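Long-range contacts in intracellular exo-alpha-(1->5)-L-arabinofuranosidase (Bifidobacterium longum, PDB 2Y2W), which hydrolyses terminal non-reducing alpha-L-arabinofuranosyl residues from arabinans and arabinoxylan as a family 51 glycoside hydrolase of plant cell-wall degradation: residues T106-P111 with A159-M164; M300-A305 with T457-D462. All blocks are in the same frame, centred on the assembly; numbering follows the deposited sequence.

In the fold
Interaction 1 is buried in the catalytic barrel, where residues 106-111 and 159-164 form neighbouring parallel strands. Interaction 2 lies farther out and is only partly buried: helix 297-304, which follows a barrel strand, meets the turn between strands 444-456 and 462-473 of the other, mixed sheet. The two share no element; the centres of interaction 1 and interaction 2 are about 34 Å apart. The chemistry follows the place. In 106-111 with 159-164, regular backbone hydrogen bonds run beneath sulfur and aliphatic contacts, and an arginine reaches the probable active site. In 300-305 with 457-462, one aspartate carboxylate takes backbone N-H groups, and a tyrosine ring packs against an alanine and a backbone oxygen of 300-305.

Interaction 1 (T106-P111 with A159-M164); sequences TCVRYP and AGTEIM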
ATOM      1  N   THR D 106      21.275  29.098  -1.606  1.00 26.88           N
ATOM      2  CA  THR D 106      21.080  29.053  -0.155  1.00 26.50           C
ATOM      3  C   THR D 106      20.549  27.708   0.331  1.00 26.25           C
ATOM      4  O   THR D 106      20.784  27.315   1.474  1.00 26.25           O
ATOM      5  CB  THR D 106      20.085  30.128   0.298  1.00 26.53           C
ATOM      6  OG1 THR D 106      18.861  29.968  -0.429  1.00 26.72           O
ATOM      7  CG2 THR D 106      20.643  31.529   0.063  1.00 26.34           C
ATOM      8  N   CYS D 107      19.813  27.021  -0.538  1.00 25.98           N
ATOM      9  CA  CYS D 107      19.120  25.787  -0.184  1.00 25.64           C
ATOM     10  C   CYS D 107      19.080  24.871  -1.395  1.00 25.47           C
ATOM     11  O   CYS D 107      18.705  25.293  -2.483  1.00 25.49           O
ATOM     12  CB  CYS D 107      17.698  26.100   0.291  1.00 25.64           C
ATOM     13  SG  CYS D 107      16.697  24.656   0.705  1.00 25.41           S
ATOM     14  N   VAL D 108      19.472  23.615  -1.202  1.00 25.29           N
ATOM     15  CA  VAL D 108      19.573  22.665  -2.307  1.00 25.09           C
ATOM     16  C   VAL D 108      18.664  21.458  -2.089  1.00 24.94           C
ATOM     17  O   VAL D 108      18.684  20.833  -1.025  1.00 25.05           O
ATOM     18  CB  VAL D 108      21.034  22.186  -2.528  1.00 25.14           C
ATOM     19  CG1 VAL D 108      21.133  21.330  -3.785  1.00 25.26           C
ATOM     20  CG2 VAL D 108      21.985  23.367  -2.624  1.00 24.87           C
ATOM     21  N   ARG D 109      17.870  21.143  -3.109  1.00 24.74           N
ATOM     22  CA  ARG D 109      16.940  20.021  -3.068  1.00 24.52           C
ATOM     23  C   ARG D 109      17.652  18.722  -3.450  1.00 24.18           C
ATOM     24  O   ARG D 109      18.422  18.682  -4.416  1.00 24.14           O
ATOM     25  CB  ARG D 109      15.748  20.300  -3.984  1.00 24.69           C
ATOM     26  CG  ARG D 109      14.616  19.294  -3.895  1.00 25.46           C
ATOM     27  CD  ARG D 109      13.349  19.875  -4.486  1.00 26.62           C
ATOM     28  NE  ARG D 109      12.275  18.890  -4.557  1.00 27.16           N
ATOM     29  CZ  ARG D 109      11.861  18.311  -5.679  1.00 27.86           C
ATOM     30  NH1 ARG D 109      12.427  18.617  -6.841  1.00 27.87           N
ATOM     31  NH2 ARG D 109      10.874  17.425  -5.639  1.00 28.38           N
ATOM     32  N   TYR D 110      17.386  17.667  -2.680  1.00 23.69           N
ATOM     33  CA  TYR D 110      18.108  16.400  -2.777  1.00 23.09           C
ATOM     34  C   TYR D 110      17.214  15.265  -2.272  1.00 22.90           C
ATOM     35  O   TYR D 110      16.431  15.477  -1.345  1.00 22.83           O
ATOM     36  CB  TYR D 110      19.387  16.482  -1.936  1.00 23.03           C
ATOM     37  CG  TYR D 110      20.281  15.260  -1.993  1.00 22.87           C
ATOM     38  CD1 TYR D 110      21.161  15.061  -3.058  1.00 22.49           C
ATOM     39  CD2 TYR D 110      20.254  14.308  -0.978  1.00 22.43           C
ATOM     40  CE1 TYR D 110      21.980  13.942  -3.114  1.00 22.62           C
ATOM     41  CE2 TYR D 110      21.069  13.187  -1.023  1.00 22.73           C
ATOM     42  CZ  TYR D 110      21.930  13.009  -2.093  1.00 22.66           C
ATOM     43  OH  TYR D 110      22.741  11.897  -2.141  1.00 23.01           O
ATOM     44  N   PRO D 111      17.313  14.060  -2.879  1.00 22.68           N
ATOM     45  CA  PRO D 111      18.112  13.687  -4.046  1.00 22.51           C
ATOM     46  C   PRO D 111      17.311  13.615  -5.353  1.00 22.34           C
ATOM     47  O   PRO D 111      17.819  13.104  -6.352  1.00 22.46           O
ATOM     48  CB  PRO D 111      18.617  12.294  -3.671  1.00 22.41           C
ATOM     49  CG  PRO D 111      17.513  11.715  -2.829  1.00 22.67           C
ATOM     50  CD  PRO D 111      16.697  12.868  -2.265  1.00 22.67           C
ATOM     51  N   ALA D 159      29.279  23.757   1.663  1.00 27.21           N
ATOM     52  CA  ALA D 159      28.669  24.797   0.833  1.00 27.13           C
ATOM     53  C   ALA D 159      28.048  25.923   1.661  1.00 27.07           C
ATOM     54  O   ALA D 159      27.993  27.071   1.216  1.00 26.94           O
ATOM     55  CB  ALA D 159      27.626  24.185  -0.103  1.00 27.05           C
ATOM     56  N   GLY D 160      27.584  25.584   2.862  1.00 27.02           N
ATOM     57  CA  GLY D 160      26.850  26.523   3.707  1.00 26.87           C
ATOM     58  C   GLY D 160      25.387  26.588   3.311  1.00 26.85           C
ATOM     59  O   GLY D 160      24.677  27.537   3.659  1.00 26.96           O
ATOM     60  N   THR D 161      24.936  25.570   2.583  1.00 26.66           N
ATOM     61  CA  THR D 161      23.567  25.512   2.084  1.00 26.45           C
ATOM     62  C   THR D 161      22.685  24.646   2.970  1.00 26.17           C
ATOM     63  O   THR D 161      23.147  23.667   3.550  1.00 26.32           O
ATOM     64  CB  THR D 161      23.503  24.961   0.636  1.00 26.58           C
ATOM     65  OG1 THR D 161      24.272  23.753   0.546  1.00 27.07           O
ATOM     66  CG2 THR D 161      24.048  25.974  -0.360  1.00 26.52           C
ATOM     67  N   GLU D 162      21.414  25.028   3.063  1.00 25.80           N
ATOM     68  CA  GLU D 162      20.376  24.243   3.720  1.00 25.45           C
ATOM     69  C   GLU D 162      19.998  23.055   2.829  1.00 25.01           C
ATOM     70  O   GLU D 162      20.129  23.130   1.604  1.00 24.97           O
ATOM     71  CB  GLU D 162      19.160  25.141   3.947  1.00 25.70           C
ATOM     72  CG  GLU D 162      18.019  24.549   4.765  1.00 26.54           C
ATOM     73  CD  GLU D 162      16.828  25.495   4.870  1.00 27.98           C
ATOM     74  OE1 GLU D 162      16.934  26.657   4.413  1.00 28.42           O
ATOM     75  OE2 GLU D 162      15.779  25.078   5.410  1.00 28.78           O
ATOM     76  N   ILE D 163      19.537  21.967   3.443  1.00 24.41           N
ATOM     77  CA  ILE D 163      19.101  20.776   2.702  1.00 23.87           C
ATOM     78  C   ILE D 163      17.580  20.679   2.636  1.00 23.55           C
ATOM     79  O   ILE D 163      16.895  20.831   3.649  1.00 23.66           O
ATOM     80  CB  ILE D 163      19.662  19.462   3.310  1.00 23.84           C
ATOM     81  CG1 ILE D 163      21.190  19.472   3.303  1.00 23.53           C
ATOM     82  CG2 ILE D 163      19.130  18.239   2.552  1.00 23.77           C
ATOM     83  CD1 ILE D 163      21.821  18.348   4.092  1.00 23.40           C
ATOM     84  N   MET D 164      17.068  20.431   1.435  1.00 23.14           N
ATOM     85  CA  MET D 164      15.655  20.147   1.231  1.00 22.77           C
ATOM     86  C   MET D 164      15.509  18.676   0.829  1.00 22.44           C
ATOM     87  O   MET D 164      15.711  18.310  -0.333  1.00 22.32           O
ATOM     88  CB  MET D 164      15.075  21.076   0.164  1.00 22.73           C
ATOM     89  CG  MET D 164      13.558  21.156   0.163  1.00 22.82           C
ATOM     90  SD  MET D 164      12.902  21.806  -1.386  1.00 23.41           S
ATOM     91  CE  MET D 164      13.449  23.513  -1.327  1.00 23.03           C
TER
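Cys107, Val108 and Arg109 pair in parallel with Glu162, Ile163 and Met164, the axes of the two short strands 4.7 Å apart at closest and their directions 31° apart. Four backbone bonds zip them together: Glu162 N to Thr106 O, Val108 N to Glu162 O, Met164 N to Val108 O, and Tyr110 N to Met164 O, all between 2.9 and 3.0 Å. The Cys107 CA also comes to 3.4 Å from Glu162 O, a CA-H...O contact beside the regular bonds.

On the face that carries Cys107, Arg109 and Met164, sulfur does most of the touching. Cys107 SG lies 4.0 Å from Met164 CB, and the Met164 CE is at the same distance from that SG. Met164 CG stands anti to its backbone N (chi1 -163°), and the thioether sulfur beyond it passes obliquely by the aliphatic part of Arg109, with Met164 SD 3.7 Å from Arg109 CD. The same sulfur sits at the edge of the guanidinium, near its plane. On the other face the contact is lighter: Val108 CG2 meets Thr161 OG1 at 3.9 Å, near helix 149-159, where Val108 touches Phe152 and Thr161 touches Trp155.

The polar end of Arg109 goes on to a salt bridge with Glu340 and a hydrogen bond to Asn214, with Phe67 in a cation-pi contact. By similarity Glu340 is the nucleophile and Asn214 binds arabinofuranose, so Arg109 probably helps to position both. These are the second and third strands of an eight-stranded parallel barrel, the (beta/alpha)8 fold of clan GH-A enzymes, which gathers its catalytic residues at the C-terminal ends of the strands.

Interaction 2 (M300-A305 with T457-D462); sequences MQDFLA and TEAYGD
Asp302 carries the polar part of this contact, its carboxylate taking two successive backbone N-H groups, those of Glu458 and Ala459 in the turn 457-462. Glu458 N donates to Asp302 OD1 at 2.9 Å, arriving on the syn side and 30° out of the carboxylate plane. Ala459 N adds a weak bond to Asp302 OD2 at 3.3 Å. The CG of Asp302 lies anti to its own carbonyl carbon (chi1 -65°), which brings the carboxylate up to the turn. The Glu458 carboxylate is turned 77° from that of Asp302, with Glu458 OE1 4.3 Å from Asp302 OD1; two like charges this near would probably disfavour each other, an effect the N-H groups may partly offset. An alanine in place of Asp302 would probably leave the N-H groups of Glu458 and Ala459 without this acceptor and the turn less firmly held against the helix.

Within the turn itself, Thr457 OG1 donates to Tyr460 O at 2.8 Å from well above the carbonyl plane, tying its start to Tyr460.

A carbonyl oxygen, Asp302 O, lies in plane at the polarised C-H edge of the Tyr460 ring, 3.3 Å from Tyr460 CE2.

The nonpolar contacts lie alongside. The Thr457 and Gln301 side chains cross at about a right angle, with Thr457 CG2 3.7 Å from Gln301 CG. Ala305 CB packs against Tyr460 CD2 at 4.2 Å, while Ala459 CB sits over the centre of one ring face.

Gln301 also reaches Arg486, with its NE2 bonded to the backbone oxygen there. Inward of the contact, Phe303 and Leu304 rest on Val387 of helix 382-397, placing helix 297-304 between that helix and the turn joining strands 444-456 and 462-473.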
ATOM      1  N   MET D 300      10.364  31.508 -30.760  1.00 48.05           N
ATOM      2  CA  MET D 300      11.298  32.315 -29.973  1.00 47.80           C
ATOM      3  C   MET D 300      10.567  33.391 -29.168  1.00 47.69           C
ATOM      4  O   MET D 300      10.821  33.551 -27.972  1.00 47.74           O
ATOM      5  CB  MET D 300      12.361  32.937 -30.889  1.00 47.85           C
ATOM      6  CG  MET D 300      13.236  34.026 -30.257  1.00 47.58           C
ATOM      7  SD  MET D 300      14.141  33.517 -28.781  1.00 47.35           S
ATOM      8  CE  MET D 300      15.287  32.311 -29.448  1.00 47.09           C
ATOM      9  N   GLN D 301       9.659  34.111 -29.824  1.00 47.47           N
ATOM     10  CA  GLN D 301       8.878  35.172 -29.178  1.00 47.34           C
ATOM     11  C   GLN D 301       7.937  34.634 -28.094  1.00 47.10           C
ATOM     12  O   GLN D 301       7.718  35.295 -27.078  1.00 47.09           O
ATOM     13  CB  GLN D 301       8.098  35.990 -30.219  1.00 47.39           C
ATOM     14  CG  GLN D 301       7.514  37.306 -29.691  1.00 47.71           C
ATOM     15  CD  GLN D 301       8.578  38.345 -29.361  1.00 48.28           C
ATOM     16  OE1 GLN D 301       9.073  39.049 -30.242  1.00 48.39           O
ATOM     17  NE2 GLN D 301       8.921  38.454 -28.082  1.00 48.43           N
ATOM     18  N   ASP D 302       7.385  33.441 -28.317  1.00 46.84           N
ATOM     19  CA  ASP D 302       6.587  32.752 -27.300  1.00 46.60           C
ATOM     20  C   ASP D 302       7.451  32.405 -26.086  1.00 46.16           C
ATOM     21  O   ASP D 302       7.018  32.541 -24.938  1.00 46.16           O
ATOM     22  CB  ASP D 302       5.968  31.467 -27.866  1.00 46.79           C
ATOM     23  CG  ASP D 302       4.958  31.728 -28.974  1.00 47.41           C
ATOM     24  OD1 ASP D 302       4.756  32.901 -29.360  1.00 48.04           O
ATOM     25  OD2 ASP D 302       4.367  30.741 -29.467  1.00 47.90           O
ATOM     26  N   PHE D 303       8.675  31.961 -26.364  1.00 45.57           N
ATOM     27  CA  PHE D 303       9.620  31.527 -25.344  1.00 45.02           C
ATOM     28  C   PHE D 303      10.125  32.679 -24.469  1.00 44.73           C
ATOM     29  O   PHE D 303      10.312  32.510 -23.264  1.00 44.64           O
ATOM     30  CB  PHE D 303      10.783  30.779 -26.003  1.00 44.90           C
ATOM     31  CG  PHE D 303      11.898  30.424 -25.063  1.00 44.71           C
ATOM     32  CD1 PHE D 303      11.655  29.668 -23.919  1.00 44.46           C
ATOM     33  CD2 PHE D 303      13.198  30.830 -25.334  1.00 44.42           C
ATOM     34  CE1 PHE D 303      12.687  29.339 -23.054  1.00 44.27           C
ATOM     35  CE2 PHE D 303      14.238  30.498 -24.479  1.00 44.43           C
ATOM     36  CZ  PHE D 303      13.983  29.750 -23.337  1.00 44.43           C
ATOM     37  N   LEU D 304      10.330  33.846 -25.073  1.00 44.32           N
ATOM     38  CA  LEU D 304      10.797  35.019 -24.334  1.00 43.94           C
ATOM     39  C   LEU D 304       9.740  35.557 -23.367  1.00 43.75           C
ATOM     40  O   LEU D 304      10.072  36.229 -22.388  1.00 43.69           O
ATOM     41  CB  LEU D 304      11.272  36.117 -25.292  1.00 43.94           C
ATOM     42  CG  LEU D 304      12.553  35.832 -26.090  1.00 43.76           C
ATOM     43  CD1 LEU D 304      12.607  36.694 -27.343  1.00 43.76           C
ATOM     44  CD2 LEU D 304      13.804  36.024 -25.243  1.00 43.26           C
ATOM     45  N   ALA D 305       8.475  35.239 -23.635  1.00 43.45           N
ATOM     46  CA  ALA D 305       7.371  35.636 -22.765  1.00 43.18           C
ATOM     47  C   ALA D 305       6.884  34.484 -21.878  1.00 43.03           C
ATOM     48  O   ALA D 305       5.703  34.428 -21.514  1.00 43.04           O
ATOM     49  CB  ALA D 305       6.222  36.203 -23.598  1.00 43.24           C
ATOM     50  N   THR D 457       2.278  37.274 -29.406  1.00 57.99           N
ATOM     51  CA  THR D 457       2.798  35.904 -29.362  1.00 57.97           C
ATOM     52  C   THR D 457       1.708  34.902 -29.751  1.00 57.97           C
ATOM     53  O   THR D 457       0.519  35.219 -29.678  1.00 58.01           O
ATOM     54  CB  THR D 457       3.333  35.537 -27.954  1.00 57.98           C
ATOM     55  OG1 THR D 457       2.309  35.753 -26.976  1.00 58.01           O
ATOM     56  CG2 THR D 457       4.557  36.369 -27.592  1.00 57.80           C
ATOM     57  N   GLU D 458       2.114  33.701 -30.165  1.00 57.99           N
ATOM     58  CA  GLU D 458       1.164  32.622 -30.469  1.00 58.03           C
ATOM     59  C   GLU D 458       0.557  31.997 -29.213  1.00 57.90           C
ATOM     60  O   GLU D 458      -0.660  31.819 -29.132  1.00 57.91           O
ATOM     61  CB  GLU D 458       1.814  31.523 -31.319  1.00 58.13           C
ATOM     62  CG  GLU D 458       1.397  31.511 -32.788  1.00 58.58           C
ATOM     63  CD  GLU D 458       2.496  31.977 -33.730  1.00 59.18           C
ATOM     64  OE1 GLU D 458       3.210  32.948 -33.397  1.00 59.43           O
ATOM     65  OE2 GLU D 458       2.638  31.367 -34.813  1.00 59.17           O
ATOM     66  N   ALA D 459       1.414  31.669 -28.246  1.00 57.77           N
ATOM     67  CA  ALA D 459       1.004  30.983 -27.017  1.00 57.63           C
ATOM     68  C   ALA D 459       0.222  31.877 -26.053  1.00 57.55           C
ATOM     69  O   ALA D 459      -0.721  31.421 -25.404  1.00 57.52           O
ATOM     70  CB  ALA D 459       2.215  30.375 -26.320  1.00 57.60           C
ATOM     71  N   TYR D 460       0.621  33.143 -25.963  1.00 57.53           N
ATOM     72  CA  TYR D 460      -0.021  34.106 -25.068  1.00 57.51           C
ATOM     73  C   TYR D 460      -0.605  35.265 -25.876  1.00 57.52           C
ATOM     74  O   TYR D 460      -0.413  35.334 -27.092  1.00 57.55           O
ATOM     75  CB  TYR D 460       0.978  34.602 -24.013  1.00 57.49           C
ATOM     76  CG  TYR D 460       1.878  33.502 -23.486  1.00 57.49           C
ATOM     77  CD1 TYR D 460       1.403  32.569 -22.565  1.00 57.57           C
ATOM     78  CD2 TYR D 460       3.196  33.381 -23.927  1.00 57.43           C
ATOM     79  CE1 TYR D 460       2.219  31.547 -22.089  1.00 57.42           C
ATOM     80  CE2 TYR D 460       4.020  32.362 -23.456  1.00 57.53           C
ATOM     81  CZ  TYR D 460       3.523  31.450 -22.537  1.00 57.43           C
ATOM     82  OH  TYR D 460       4.329  30.441 -22.067  1.00 57.59           O
ATOM     83  N   GLY D 461      -1.322  36.164 -25.205  1.00 57.46           N
ATOM     84  CA  GLY D 461      -1.970  37.291 -25.878  1.00 57.29           C
ATOM     85  C   GLY D 461      -1.009  38.404 -26.251  1.00 57.18           C
ATOM     86  O   GLY D 461       0.052  38.158 -26.832  1.00 57.14           O
ATOM     87  N   ASP D 462      -1.397  39.636 -25.931  1.00 57.05           N
ATOM     88  CA  ASP D 462      -0.532  40.795 -26.113  1.00 56.90           C
ATOM     89  C   ASP D 462       0.160  41.102 -24.787  1.00 56.75           C
ATOM     90  O   ASP D 462      -0.498  41.419 -23.793  1.00 56.80           O
ATOM     91  CB  ASP D 462      -1.337  42.001 -26.603  1.00 56.95           C
TER